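PDB 5X5H: cystathionine beta-lyases/cystathionine gamma-synthases from Corynebacterium glutamicum, which probably makes L,L-cystathionine and succinate from O-succinyl-L-homoserine and L-cysteine with the help of pyridoxal 5'-phosphate, a step of methionine biosynthesis. Local coordinates for residues A[318-323]-A[338-343]. Residues are numbered along the deposited sequence; the frame is centred on the assembly and turned at random.
Sequences KKFCTS and SLLEHP
Phe320 and Leu340 make the apolar part of this contact, in which segment 318-323, the end part of helix 313-323, runs at 153° to strand 339-341, roughly antiparallel. CD1 of Leu340 sits 3.6 Å from CE2 of the Phe320 ring, while its other methyl, CD2, turns to the helix backbone, 4.1 Å from the carbonyl O of Cys321. A branched leucine suits this place because its two methyls serve two neighbours at once; with chi1 at 76° CG lies between the backbone N and the carbonyl carbon, and from there the methyls reach both.

Cys321 fills the middle. Its SG meets the strand backbone around the Glu341 carbonyl and lies 4.1 Å from CB of His342, and a small, weakly polar thiol fits where the main chain comes close. Beyond it Lys318 contributes aliphatic chain rather than charge: CG stands 4.2 Å from the centroid of the His342 imidazole, only 7° off the ring normal, a CH-pi contact over one face. The ring is held in place from outside, ND1 bonding to Thr345 OG1 and NE2 to the carbonyl of Arg360.

The CB of Glu341 points away from the helix; OE2 forms a salt bridge with Arg364 NH1 and a hydrogen bond with Thr347 OG1, and the side chain is about 5 Å from that of Asn154, which binds pyridoxal phosphate. No hydrogen bond joins the two segments, so the attraction between them is mainly van der Waals and hydrophobic, with one CH-pi contact, while the Glu341 carboxylate and both His342 ring nitrogens bond elsewhere in the chain.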
loop_
_atom_site.group_PDB
_atom_site.type_symbol
_atom_site.label_atom_id
_atom_site.label_comp_id
_atom_site.label_asym_id
_atom_site.label_seq_id
_atom_site.Cartn_x
_atom_site.Cartn_y
_atom_site.Cartn_z
ATOM N N LYS A 318 15.554 -15.237 31.365
ATOM C CA LYS A 318 16.221 -14.401 30.419
ATOM C C LYS A 318 17.142 -15.105 29.522
ATOM O O LYS A 318 17.239 -14.800 28.327
ATOM C CB LYS A 318 16.914 -13.208 31.106
ATOM C CG LYS A 318 15.973 -12.298 31.761
ATOM C CD LYS A 318 16.789 -11.164 32.426
ATOM C CE LYS A 318 16.939 -10.058 31.412
ATOM N NZ LYS A 318 17.634 -8.853 32.045
ATOM N N LYS A 319 17.861 -16.123 30.027
ATOM C CA LYS A 319 18.745 -16.908 29.175
ATOM C C LYS A 319 17.914 -17.719 28.095
ATOM O O LYS A 319 18.376 -17.889 26.931
ATOM C CB LYS A 319 19.598 -17.871 30.043
ATOM C CG LYS A 319 20.579 -18.728 29.279
ATOM C CD LYS A 319 21.523 -17.885 28.440
ATOM C CE LYS A 319 22.668 -18.645 27.746
ATOM N NZ LYS A 319 23.251 -19.867 28.429
ATOM N N PHE A 320 16.742 -18.207 28.566
ATOM C CA PHE A 320 15.839 -18.934 27.613
ATOM C C PHE A 320 15.449 -17.945 26.483
ATOM O O PHE A 320 15.512 -18.326 25.311
ATOM C CB PHE A 320 14.671 -19.466 28.288
ATOM C CG PHE A 320 13.762 -20.253 27.375
ATOM C CD1 PHE A 320 14.073 -21.549 26.984
ATOM C CD2 PHE A 320 12.618 -19.645 26.923
ATOM C CE1 PHE A 320 13.146 -22.297 26.185
ATOM C CE2 PHE A 320 11.727 -20.360 26.102
ATOM C CZ PHE A 320 12.009 -21.664 25.700
ATOM N N CYS A 321 15.133 -16.732 26.890
ATOM C CA CYS A 321 14.787 -15.696 25.916
ATOM C C CYS A 321 15.849 -15.446 24.869
ATOM O O CYS A 321 15.492 -15.162 23.679
ATOM C CB CYS A 321 14.328 -14.407 26.608
ATOM S SG CYS A 321 12.775 -14.440 27.360
ATOM N N THR A 322 17.128 -15.492 25.207
ATOM C CA THR A 322 18.180 -15.230 24.262
ATOM C C THR A 322 18.792 -16.476 23.599
ATOM O O THR A 322 19.697 -16.393 22.744
ATOM C CB THR A 322 19.348 -14.408 24.878
ATOM O OG1 THR A 322 19.890 -15.199 25.950
ATOM C CG2 THR A 322 18.818 -13.114 25.464
ATOM N N SER A 323 18.250 -17.666 23.899
ATOM C CA SER A 323 18.770 -18.926 23.392
ATOM C C SER A 323 18.006 -19.518 22.192
ATOM O O SER A 323 18.488 -20.387 21.500
ATOM C CB SER A 323 18.785 -19.966 24.455
ATOM O OG SER A 323 19.715 -19.562 25.455
ATOM N N SER A 338 6.498 -17.339 15.342
ATOM C CA SER A 338 6.579 -17.512 16.828
ATOM C C SER A 338 7.468 -16.429 17.473
ATOM O O SER A 338 8.513 -16.072 16.986
ATOM C CB SER A 338 7.243 -18.879 17.106
ATOM O OG SER A 338 6.377 -19.960 16.744
ATOM N N LEU A 339 6.953 -15.969 18.615
ATOM C CA LEU A 339 7.629 -14.916 19.393
ATOM C C LEU A 339 7.701 -15.331 20.839
ATOM O O LEU A 339 6.859 -16.049 21.324
ATOM C CB LEU A 339 6.891 -13.566 19.253
ATOM C CG LEU A 339 6.635 -12.981 17.867
ATOM C CD1 LEU A 339 5.835 -11.650 18.069
ATOM C CD2 LEU A 339 7.908 -12.748 17.132
ATOM N N LEU A 340 8.676 -14.737 21.531
ATOM C CA LEU A 340 8.669 -14.855 22.999
ATOM C C LEU A 340 9.166 -13.543 23.663
ATOM O O LEU A 340 9.823 -12.763 23.009
ATOM C CB LEU A 340 9.422 -16.083 23.555
ATOM C CG LEU A 340 10.937 -16.005 23.559
ATOM C CD1 LEU A 340 11.469 -17.360 24.091
ATOM C CD2 LEU A 340 11.687 -15.743 22.346
ATOM N N GLU A 341 8.786 -13.393 24.923
ATOM C CA GLU A 341 9.209 -12.181 25.652
ATOM C C GLU A 341 9.231 -12.476 27.135
ATOM O O GLU A 341 8.777 -13.485 27.598
ATOM C CB GLU A 341 8.296 -11.019 25.334
ATOM C CG GLU A 341 6.873 -11.196 25.835
ATOM C CD GLU A 341 6.294 -10.083 26.692
ATOM O OE1 GLU A 341 6.946 -9.122 26.965
ATOM O OE2 GLU A 341 5.098 -10.177 27.054
ATOM N N HIS A 342 9.850 -11.575 27.850
ATOM C CA HIS A 342 9.950 -11.577 29.357
ATOM C C HIS A 342 8.999 -10.493 29.937
ATOM O O HIS A 342 9.394 -9.264 29.899
ATOM C CB HIS A 342 11.347 -11.315 29.660
ATOM C CG HIS A 342 11.664 -11.377 31.133
ATOM N ND1 HIS A 342 12.169 -10.286 31.842
ATOM C CD2 HIS A 342 11.570 -12.428 32.001
ATOM C CE1 HIS A 342 12.363 -10.686 33.101
ATOM N NE2 HIS A 342 11.984 -11.966 33.234
ATOM N N PRO A 343 7.758 -10.697 30.272
ATOM C CA PRO A 343 6.786 -9.578 30.597
ATOM C C PRO A 343 7.198 -8.632 31.654
ATOM O O PRO A 343 6.944 -7.432 31.496
ATOM C CB PRO A 343 5.446 -10.255 30.869
ATOM C CG PRO A 343 5.590 -11.593 30.190
ATOM C CD PRO A 343 7.038 -11.960 30.206
#